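PDB 3TZL: tryptophan--tRNA ligase from Campylobacter jejuni subsp. jejuni, which catalyses the ATP-dependent attachment of tryptophan to its cognate tRNA, as a homodimeric class I aminoacyl-tRNA synthetase. Local coordinates for residues Arg281-Tyr284 with Asn285-Glu289; Gln149-His152 with Val153-Ala156; Phe300-Thr303 with Lys304-Ile308; Gly258-Tyr262 with Gly263-Ile267. One frame throughout, in Å; residues are numbered along the deposited sequence.

Contact 1 of 4, residues Arg281-Tyr284 with Asn285-Glu289; sequences REKY and NELLE
Tyr284 and Leu288, one helical turn apart, make the apolar side of this contact. Leu288 CD1 lies over one face of the phenol ring, 4.0 Å from the centroid of the Tyr284 ring and 25° off its normal, which meets the geometry of a CH-pi contact. Leu288 CD1 is offset toward the rim, 3.7 Å from Tyr284 CZ. A chi1 of 176° sets the Tyr284 ring opposite its own backbone N, where Leu288 CD1 can cover one face. A looser apolar pair, Lys283 CG and Leu287 CD1, runs side by side at 4.1 Å.

Backbone bonds of the i to i+4 kind tie the two halves together. Asn285 N donates to Arg281 O at 3.0 Å and is nearly straight (176°), whereas the bond from Leu288 N to Tyr284 O is longer, 3.2 Å, and more bent.

The charged ends turn to other partners: Arg281 to Asn274 and Ile203 O, Glu282 to Lys278 in a salt bridge, Glu286 to His293. Tyr284 also stacks on Phe204 and packs against Lys62, Ala65 and Ser69 of helix 53-70, while Leu287 meets His293 and Ile297 of helix 291-320, placing helix 278-289 against both.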
loop_
_atom_site.group_PDB
_atom_site.type_symbol
_atom_site.label_atom_id
_atom_site.label_comp_id
_atom_site.label_asym_id
_atom_site.label_seq_id
_atom_site.Cartn_x
_atom_site.Cartn_y
_atom_site.Cartn_z
ATOM N N ARG B 281 33.959 -2.557 -13.297
ATOM C CA ARG B 281 33.286 -2.854 -14.562
ATOM C C ARG B 281 33.212 -4.356 -14.839
ATOM O O ARG B 281 32.179 -4.860 -15.277
ATOM C CB ARG B 281 34.013 -2.185 -15.723
ATOM C CG ARG B 281 33.953 -0.692 -15.726
ATOM C CD ARG B 281 34.694 -0.153 -16.938
ATOM N NE ARG B 281 34.431 1.261 -17.135
ATOM C CZ ARG B 281 35.130 2.037 -17.954
ATOM N NH1 ARG B 281 34.814 3.322 -18.081
ATOM N NH2 ARG B 281 36.145 1.525 -18.641
ATOM N N GLU B 282 34.308 -5.070 -14.589
ATOM C CA GLU B 282 34.329 -6.514 -14.801
ATOM C C GLU B 282 33.370 -7.219 -13.861
ATOM O O GLU B 282 32.676 -8.162 -14.251
ATOM C CB GLU B 282 35.738 -7.082 -14.599
ATOM C CG GLU B 282 36.743 -6.639 -15.631
ATOM C CD GLU B 282 38.180 -7.042 -15.267
ATOM O OE1 GLU B 282 38.377 -7.764 -14.257
ATOM O OE2 GLU B 282 39.111 -6.628 -15.998
ATOM N N LYS B 283 33.340 -6.764 -12.613
ATOM C CA LYS B 283 32.425 -7.324 -11.627
ATOM C C LYS B 283 30.955 -7.013 -11.992
ATOM O O LYS B 283 30.060 -7.879 -11.884
ATOM C CB LYS B 283 32.765 -6.783 -10.244
ATOM C CG LYS B 283 31.867 -7.302 -9.144
ATOM C CD LYS B 283 32.393 -6.838 -7.799
ATOM C CE LYS B 283 31.409 -7.104 -6.674
ATOM N NZ LYS B 283 31.982 -6.615 -5.383
ATOM N N TYR B 284 30.722 -5.777 -12.424
ATOM C CA TYR B 284 29.410 -5.327 -12.858
ATOM C C TYR B 284 28.860 -6.213 -13.974
ATOM O O TYR B 284 27.767 -6.782 -13.852
ATOM C CB TYR B 284 29.523 -3.877 -13.313
ATOM C CG TYR B 284 28.267 -3.250 -13.891
ATOM C CD1 TYR B 284 27.248 -2.770 -13.068
ATOM C CD2 TYR B 284 28.139 -3.065 -15.260
ATOM C CE1 TYR B 284 26.107 -2.151 -13.612
ATOM C CE2 TYR B 284 27.015 -2.461 -15.811
ATOM C CZ TYR B 284 26.010 -2.003 -14.986
ATOM O OH TYR B 284 24.917 -1.412 -15.566
ATOM N N ASN B 285 29.633 -6.340 -15.045
ATOM C CA ASN B 285 29.274 -7.192 -16.170
ATOM C C ASN B 285 29.055 -8.652 -15.806
ATOM O O ASN B 285 28.116 -9.275 -16.301
ATOM C CB ASN B 285 30.322 -7.066 -17.276
ATOM C CG ASN B 285 30.293 -5.699 -17.931
ATOM O OD1 ASN B 285 29.227 -5.211 -18.322
ATOM N ND2 ASN B 285 31.453 -5.057 -18.026
ATOM N N GLU B 286 29.917 -9.193 -14.949
ATOM C CA GLU B 286 29.748 -10.554 -14.442
ATOM C C GLU B 286 28.406 -10.744 -13.718
ATOM O O GLU B 286 27.709 -11.728 -13.937
ATOM C CB GLU B 286 30.926 -10.943 -13.531
ATOM C CG GLU B 286 30.773 -12.270 -12.772
ATOM C CD GLU B 286 30.266 -12.096 -11.327
ATOM O OE1 GLU B 286 30.699 -11.137 -10.641
ATOM O OE2 GLU B 286 29.435 -12.924 -10.873
ATOM N N LEU B 287 28.042 -9.797 -12.862
ATOM C CA LEU B 287 26.797 -9.892 -12.111
ATOM C C LEU B 287 25.563 -9.817 -13.017
ATOM O O LEU B 287 24.501 -10.326 -12.671
ATOM C CB LEU B 287 26.732 -8.799 -11.039
ATOM C CG LEU B 287 27.691 -8.922 -9.850
ATOM C CD1 LEU B 287 27.787 -7.588 -9.106
ATOM C CD2 LEU B 287 27.277 -10.040 -8.885
ATOM N N LEU B 288 25.704 -9.183 -14.177
ATOM C CA LEU B 288 24.594 -9.078 -15.111
ATOM C C LEU B 288 24.525 -10.265 -16.065
ATOM O O LEU B 288 23.445 -10.633 -16.521
ATOM C CB LEU B 288 24.665 -7.769 -15.900
ATOM C CG LEU B 288 24.460 -6.514 -15.059
ATOM C CD1 LEU B 288 24.584 -5.268 -15.935
ATOM C CD2 LEU B 288 23.105 -6.575 -14.373
ATOM N N GLU B 289 25.676 -10.862 -16.357
ATOM C CA GLU B 289 25.748 -11.997 -17.275
ATOM C C GLU B 289 25.390 -13.305 -16.583
ATOM O O GLU B 289 24.834 -14.210 -17.204
ATOM C CB GLU B 289 27.137 -12.090 -17.903
ATOM C CG GLU B 289 27.451 -10.954 -18.875
ATOM C CD GLU B 289 28.927 -10.899 -19.253
ATOM O OE1 GLU B 289 29.675 -11.823 -18.856
ATOM O OE2 GLU B 289 29.338 -9.931 -19.936
#

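Contact 2 of 4, residues Gln149-His152 with Val153-Ala156; sequences QIQH and VEIA. With TRP (tryptophan), chain J.
The tryptophan pocket and the first turns of helix 150-167 meet here, within the beta-alpha-beta unit formed by strand 142-144, this helix and strand 175-177. In the helix the two halves are joined by Glu154 N to Ile150 O at 3.1 Å (167°), Ile155 N to Gln151 O at 2.9 Å and Ala156 N to His152 O at 3.0 Å; Val153 N to Gln149 O is weak. Ile150 CG2 touches Glu154 OE2 at 3.9 Å.

Gln149 OE1 is gripped twice: the amino N of the bound tryptophan donates to it at 3.0 Å, and His152 ND1 does so at 3.0 Å. OE1 lies in the plane of the His152 ring, yet the ND1 donor stands 57° out of the amide plane, well above it. Gln149 CG lies beside the backbone N (chi1 -61°), and a bend at chi2 brings OE1 to the ligand's amino N. His152 NE2 is bonded to Ser109 OG, so both ring nitrogens are engaged and the ring probably helps to position the amide as a second-shell group. The tryptophan is also hydrogen-bonded to Asp134 OD2. Gln149, His152 and Ala156 pack on helix 122-137, while Ile150 and Val153 rest on Ala176 of strand 175-177.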
loop_
_atom_site.group_PDB
_atom_site.type_symbol
_atom_site.label_atom_id
_atom_site.label_comp_id
_atom_site.label_asym_id
_atom_site.label_seq_id
_atom_site.Cartn_x
_atom_site.Cartn_y
_atom_site.Cartn_z
ATOM N N GLN B 149 14.948 15.778 0.350
ATOM C CA GLN B 149 14.249 14.732 1.051
ATOM C C GLN B 149 14.036 15.037 2.508
ATOM O O GLN B 149 13.509 14.236 3.219
ATOM C CB GLN B 149 15.024 13.418 0.930
ATOM C CG GLN B 149 15.215 12.888 -0.470
ATOM C CD GLN B 149 13.916 12.655 -1.194
ATOM O OE1 GLN B 149 13.128 11.788 -0.838
ATOM N NE2 GLN B 149 13.690 13.416 -2.215
ATOM N N ILE B 150 14.459 16.197 2.957
ATOM C CA ILE B 150 14.367 16.480 4.389
ATOM C C ILE B 150 12.930 16.445 4.881
ATOM O O ILE B 150 12.627 15.883 5.931
ATOM C CB ILE B 150 14.937 17.857 4.761
ATOM C CG1 ILE B 150 16.370 18.001 4.268
ATOM C CG2 ILE B 150 14.882 18.058 6.273
ATOM C CD1 ILE B 150 17.274 16.945 4.785
ATOM N N GLN B 151 12.042 17.062 4.118
ATOM C CA GLN B 151 10.642 17.113 4.498
ATOM C C GLN B 151 10.061 15.706 4.619
ATOM O O GLN B 151 9.280 15.420 5.518
ATOM C CB GLN B 151 9.859 17.950 3.493
ATOM C CG GLN B 151 8.461 18.309 3.954
ATOM C CD GLN B 151 7.661 18.966 2.855
ATOM O OE1 GLN B 151 7.885 18.710 1.672
ATOM N NE2 GLN B 151 6.726 19.821 3.235
ATOM N N HIS B 152 10.459 14.813 3.726
ATOM C CA HIS B 152 9.977 13.439 3.803
ATOM C C HIS B 152 10.326 12.757 5.131
ATOM O O HIS B 152 9.501 12.047 5.700
ATOM C CB HIS B 152 10.491 12.630 2.619
ATOM C CG HIS B 152 9.913 13.068 1.315
ATOM N ND1 HIS B 152 10.572 12.909 0.118
ATOM C CD2 HIS B 152 8.736 13.666 1.023
ATOM C CE1 HIS B 152 9.824 13.389 -0.859
ATOM N NE2 HIS B 152 8.703 13.849 -0.337
ATOM N N VAL B 153 11.541 12.979 5.620
ATOM C CA VAL B 153 11.967 12.389 6.884
ATOM C C VAL B 153 11.172 12.981 8.052
ATOM O O VAL B 153 10.788 12.258 8.973
ATOM C CB VAL B 153 13.458 12.594 7.105
ATOM C CG1 VAL B 153 13.897 11.955 8.418
ATOM C CG2 VAL B 153 14.241 12.017 5.918
ATOM N N GLU B 154 10.918 14.291 7.996
ATOM C CA GLU B 154 10.060 14.962 8.964
ATOM C C GLU B 154 8.651 14.381 8.974
ATOM O O GLU B 154 8.040 14.188 10.038
ATOM C CB GLU B 154 10.004 16.463 8.671
ATOM C CG GLU B 154 11.324 17.188 8.887
ATOM C CD GLU B 154 11.246 18.657 8.518
ATOM O OE1 GLU B 154 10.231 19.069 7.919
ATOM O OE2 GLU B 154 12.202 19.400 8.824
ATOM N N ILE B 155 8.125 14.101 7.787
ATOM C CA ILE B 155 6.832 13.437 7.696
ATOM C C ILE B 155 6.885 12.073 8.394
ATOM O O ILE B 155 5.980 11.721 9.160
ATOM C CB ILE B 155 6.405 13.269 6.239
ATOM C CG1 ILE B 155 5.854 14.588 5.704
ATOM C CG2 ILE B 155 5.374 12.171 6.101
ATOM C CD1 ILE B 155 5.863 14.673 4.191
ATOM N N ALA B 156 7.957 11.319 8.154
ATOM C CA ALA B 156 8.074 9.999 8.755
ATOM C C ALA B 156 8.135 10.160 10.273
ATOM O O ALA B 156 7.555 9.383 11.034
ATOM C CB ALA B 156 9.288 9.288 8.238
HETATM N N TRP J . 12.950 9.041 -1.918
HETATM C CA TRP J . 14.367 8.684 -2.043
HETATM C C TRP J . 14.985 9.325 -3.278
HETATM O O TRP J . 16.208 9.327 -3.454
HETATM C CB TRP J . 14.550 7.156 -2.084
HETATM C CG TRP J . 14.018 6.488 -0.852
HETATM C CD1 TRP J . 12.911 5.690 -0.747
HETATM C CD2 TRP J . 14.557 6.611 0.464
HETATM N NE1 TRP J . 12.739 5.291 0.564
HETATM C CE2 TRP J . 13.734 5.852 1.327
HETATM C CE3 TRP J . 15.659 7.290 1.000
HETATM C CZ2 TRP J . 13.990 5.744 2.695
HETATM C CZ3 TRP J . 15.909 7.188 2.363
HETATM C CH2 TRP J . 15.081 6.416 3.191
HETATM O OXT TRP J . 14.255 9.855 -4.119
#

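Contact 3 of 4, residues Phe300-Thr303 with Lys304-Ile308; sequences FGAT and KARKI
Phe300 O is approached by more than one donor. Thr303 OG1 donates to Phe300 O at 2.9 Å, and Lys304 N makes a weak bond to the same Phe300 O at 3.4 Å; Thr303 N adds another weak one. Chi1 of 73° puts Thr303 OG1 between its backbone N and carbonyl carbon, a position from which the hydroxyl can reach back down the helix to that carbonyl. Further along, Ala305 N to Gly301 O is 3.1 Å, and Arg306 N to Ala302 O is shorter at 2.8 Å.

Among the side chains, Lys304 and Phe300 carry the contact. Lys304 CE lies over one face of the ring, 4.0 Å from the centroid of the Phe300 ring and 28° off its normal, a CH-pi contact; its closest ring atom is Phe300 CZ, 3.5 Å from Lys304 CE. The Lys304 chain bends at chi3 (-74°) in passing over the ring, and its NZ is bonded to Pro74 O and Ser77 O. Arg306 folds back so that its NH1 comes 3.7 Å from Ala302 CB, and the same NH1 is bonded to Asp84 O.

Ala305 and Lys304 pack on Val78, with Ala305 also touching Trp80. This is ordinary i to i+4 helix packing, with a threonine hydroxyl bonded to the carbonyl three residues earlier, in a helix laid against strand 78-81 of the parallel sheet of the class I catalytic domain.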
loop_
_atom_site.group_PDB
_atom_site.type_symbol
_atom_site.label_atom_id
_atom_site.label_comp_id
_atom_site.label_asym_id
_atom_site.label_seq_id
_atom_site.Cartn_x
_atom_site.Cartn_y
_atom_site.Cartn_z
ATOM N N PHE B 300 20.358 -12.995 0.174
ATOM C CA PHE B 300 21.007 -12.904 1.471
ATOM C C PHE B 300 20.703 -11.598 2.199
ATOM O O PHE B 300 20.376 -11.614 3.393
ATOM C CB PHE B 300 22.517 -13.078 1.308
ATOM C CG PHE B 300 23.304 -12.790 2.544
ATOM C CD1 PHE B 300 22.948 -13.348 3.756
ATOM C CD2 PHE B 300 24.434 -11.994 2.485
ATOM C CE1 PHE B 300 23.699 -13.094 4.904
ATOM C CE2 PHE B 300 25.187 -11.739 3.622
ATOM C CZ PHE B 300 24.820 -12.296 4.839
ATOM N N GLY B 301 20.830 -10.476 1.489
ATOM C CA GLY B 301 20.521 -9.177 2.065
ATOM C C GLY B 301 19.082 -9.153 2.551
ATOM O O GLY B 301 18.793 -8.709 3.670
ATOM N N ALA B 302 18.185 -9.667 1.716
ATOM C CA ALA B 302 16.765 -9.672 2.049
ATOM C C ALA B 302 16.470 -10.467 3.321
ATOM O O ALA B 302 15.617 -10.063 4.093
ATOM C CB ALA B 302 15.928 -10.166 0.880
ATOM N N THR B 303 17.199 -11.557 3.572
ATOM C CA THR B 303 16.939 -12.354 4.773
ATOM C C THR B 303 17.315 -11.609 6.043
ATOM O O THR B 303 16.685 -11.788 7.088
ATOM C CB THR B 303 17.664 -13.733 4.788
ATOM O OG1 THR B 303 19.069 -13.551 5.025
ATOM C CG2 THR B 303 17.431 -14.494 3.491
ATOM N N LYS B 304 18.351 -10.786 5.961
ATOM C CA LYS B 304 18.790 -10.028 7.125
ATOM C C LYS B 304 17.796 -8.904 7.423
ATOM O O LYS B 304 17.448 -8.657 8.578
ATOM C CB LYS B 304 20.205 -9.482 6.911
ATOM C CG LYS B 304 21.282 -10.580 6.905
ATOM C CD LYS B 304 22.691 -10.006 7.072
ATOM C CE LYS B 304 23.185 -9.306 5.792
ATOM N NZ LYS B 304 24.550 -8.737 6.027
ATOM N N ALA B 305 17.325 -8.239 6.373
ATOM C CA ALA B 305 16.376 -7.151 6.546
ATOM C C ALA B 305 15.013 -7.708 6.955
ATOM O O ALA B 305 14.361 -7.151 7.832
ATOM C CB ALA B 305 16.261 -6.329 5.276
ATOM N N ARG B 306 14.597 -8.809 6.323
ATOM C CA ARG B 306 13.295 -9.436 6.594
ATOM C C ARG B 306 13.156 -9.905 8.050
ATOM O O ARG B 306 12.081 -9.835 8.626
ATOM C CB ARG B 306 13.041 -10.594 5.615
ATOM C CG ARG B 306 11.810 -11.443 5.871
ATOM C CD ARG B 306 11.690 -12.591 4.848
ATOM N NE ARG B 306 11.727 -12.106 3.463
ATOM C CZ ARG B 306 12.684 -12.421 2.591
ATOM N NH1 ARG B 306 12.661 -11.933 1.355
ATOM N NH2 ARG B 306 13.669 -13.220 2.960
ATOM N N LYS B 307 14.243 -10.367 8.648
ATOM C CA LYS B 307 14.172 -10.832 10.031
ATOM C C LYS B 307 13.824 -9.662 10.922
ATOM O O LYS B 307 13.051 -9.791 11.857
ATOM C CB LYS B 307 15.499 -11.429 10.482
ATOM C CG LYS B 307 15.543 -11.850 11.958
ATOM C CD LYS B 307 16.924 -12.394 12.267
ATOM C CE LYS B 307 17.116 -12.751 13.737
ATOM N NZ LYS B 307 16.403 -13.995 14.114
ATOM N N ILE B 308 14.396 -8.511 10.607
ATOM C CA ILE B 308 14.157 -7.308 11.379
ATOM C C ILE B 308 12.740 -6.820 11.137
ATOM O O ILE B 308 12.033 -6.459 12.085
ATOM C CB ILE B 308 15.186 -6.235 11.023
ATOM C CG1 ILE B 308 16.536 -6.631 11.627
ATOM C CG2 ILE B 308 14.761 -4.874 11.555
ATOM C CD1 ILE B 308 17.697 -5.821 11.108
#

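Contact 4 of 4, residues Gly258-Tyr262 with Gly263-Ile267; sequences GGEGY and GHFKI
Phe265 and Glu260 form the close-packed side: Phe265 CZ lies 3.7 Å from Glu260 CB, and Phe265 CE2 comes 3.5 Å from Glu260 O, so the ring rests on the backbone and side-chain root of the residue preceding the N-cap. With chi1 at -69°, the Phe265 ring folds back over the entry to the helix, and Phe265 CD2 approaches Gly261 O to 3.4 Å. The ring also stacks on Tyr255 and touches Leu251 of helix 245-257. Tyr262 belongs to this packed side too, buried against Cys233 and Ile235, with its CD1 4.4 Å from Phe265 CD2.

Gly261 sits at the N-cap of helix 262-276, and the first turn closes behind it through Phe265 N to Gly261 O, 3.1 Å and 158°, followed by Lys266 N to Tyr262 O at 2.9 Å. Residues 258-261 are thus the loop between two consecutive helices, with Gly258 leaving helix 245-257 at positive phi.

The solvent side holds Gly263 and His264, both exposed. There His264 ND1 stands 2.9 Å from Glu260 OE2, with the carboxylate and ring planes 71° apart; the same OE2 has a salt bridge to Arg254.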
loop_
_atom_site.group_PDB
_atom_site.type_symbol
_atom_site.label_atom_id
_atom_site.label_comp_id
_atom_site.label_asym_id
_atom_site.label_seq_id
_atom_site.Cartn_x
_atom_site.Cartn_y
_atom_site.Cartn_z
ATOM N N GLY B 258 55.601 21.569 -20.195
ATOM C CA GLY B 258 55.285 21.728 -21.601
ATOM C C GLY B 258 55.797 20.526 -22.374
ATOM O O GLY B 258 56.305 19.580 -21.781
ATOM N N GLY B 259 55.665 20.548 -23.696
ATOM C CA GLY B 259 56.111 19.429 -24.510
ATOM C C GLY B 259 55.051 18.347 -24.686
ATOM O O GLY B 259 55.190 17.486 -25.552
ATOM N N GLU B 260 54.006 18.388 -23.860
ATOM C CA GLU B 260 52.837 17.511 -24.024
ATOM C C GLU B 260 51.547 18.310 -24.206
ATOM O O GLU B 260 51.252 19.219 -23.429
ATOM C CB GLU B 260 52.688 16.560 -22.837
ATOM C CG GLU B 260 53.841 15.579 -22.679
ATOM C CD GLU B 260 53.598 14.568 -21.566
ATOM O OE1 GLU B 260 54.408 14.516 -20.612
ATOM O OE2 GLU B 260 52.597 13.822 -21.653
ATOM N N GLY B 261 50.773 17.955 -25.229
ATOM C CA GLY B 261 49.554 18.675 -25.548
ATOM C C GLY B 261 48.353 18.120 -24.819
ATOM O O GLY B 261 48.437 17.065 -24.198
ATOM N N TYR B 262 47.231 18.832 -24.902
ATOM C CA TYR B 262 46.003 18.425 -24.223
ATOM C C TYR B 262 45.429 17.121 -24.788
ATOM O O TYR B 262 44.756 16.373 -24.078
ATOM C CB TYR B 262 44.943 19.525 -24.329
ATOM C CG TYR B 262 45.224 20.766 -23.511
ATOM C CD1 TYR B 262 45.181 20.724 -22.125
ATOM C CD2 TYR B 262 45.498 21.994 -24.128
ATOM C CE1 TYR B 262 45.410 21.850 -21.369
ATOM C CE2 TYR B 262 45.727 23.134 -23.376
ATOM C CZ TYR B 262 45.680 23.051 -21.990
ATOM O OH TYR B 262 45.908 24.160 -21.210
ATOM N N GLY B 263 45.678 16.874 -26.072
ATOM C CA GLY B 263 45.270 15.645 -26.715
ATOM C C GLY B 263 45.921 14.482 -26.004
ATOM O O GLY B 263 45.264 13.493 -25.680
ATOM N N HIS B 264 47.208 14.617 -25.714
ATOM C CA HIS B 264 47.892 13.570 -24.991
ATOM C C HIS B 264 47.427 13.438 -23.534
ATOM O O HIS B 264 47.310 12.330 -23.023
ATOM C CB HIS B 264 49.403 13.744 -25.048
ATOM C CG HIS B 264 50.140 12.578 -24.487
ATOM N ND1 HIS B 264 50.543 12.519 -23.172
ATOM C CD2 HIS B 264 50.506 11.402 -25.049
ATOM C CE1 HIS B 264 51.152 11.367 -22.954
ATOM N NE2 HIS B 264 51.145 10.671 -24.077
ATOM N N PHE B 265 47.155 14.552 -22.867
ATOM C CA PHE B 265 46.613 14.477 -21.504
ATOM C C PHE B 265 45.244 13.782 -21.463
ATOM O O PHE B 265 44.938 13.049 -20.522
ATOM C CB PHE B 265 46.550 15.867 -20.854
ATOM C CG PHE B 265 47.904 16.444 -20.544
ATOM C CD1 PHE B 265 48.886 15.655 -19.954
ATOM C CD2 PHE B 265 48.208 17.759 -20.863
ATOM C CE1 PHE B 265 50.148 16.172 -19.670
ATOM C CE2 PHE B 265 49.467 18.287 -20.584
ATOM C CZ PHE B 265 50.438 17.496 -19.989
ATOM N N LYS B 266 44.430 13.997 -22.492
ATOM C CA LYS B 266 43.144 13.314 -22.578
ATOM C C LYS B 266 43.366 11.816 -22.742
ATOM O O LYS B 266 42.670 11.008 -22.120
ATOM C CB LYS B 266 42.315 13.857 -23.738
ATOM C CG LYS B 266 41.677 15.185 -23.454
ATOM C CD LYS B 266 41.126 15.828 -24.718
ATOM C CE LYS B 266 39.974 16.789 -24.378
ATOM N NZ LYS B 266 39.539 17.609 -25.558
ATOM N N ILE B 267 44.334 11.454 -23.583
ATOM C CA ILE B 267 44.711 10.055 -23.772
ATOM C C ILE B 267 45.098 9.434 -22.429
ATOM O O ILE B 267 44.657 8.328 -22.080
ATOM C CB ILE B 267 45.883 9.918 -24.766
ATOM C CG1 ILE B 267 45.386 10.130 -26.204
ATOM C CG2 ILE B 267 46.541 8.552 -24.626
ATOM C CD1 ILE B 267 46.465 10.046 -27.247
#

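How the contacts relate
Contact 2 is the one at the ligand: Gln149 binds the tryptophan, with ADP about 9 Å from its side chain. Contact 3 stands further back, the Ala305 side chain about 13 Å from the bound tryptophan, and in contact 1 the side chain of Tyr284 is about 10 Å from that of Pro12 of the predicted ATP site. Contact 4 lies away from the annotated sites, its centre 48 Å from that of contact 2 and on the opposite side of the chain's centre. Contact 4, at the start of helix 262-276, is followed by contacts 1 and 3 on the next two helices, 278-289 and 291-320; nearest atoms are about 11 Å apart for contacts 4 and 1 and about 12 Å for contacts 1 and 3.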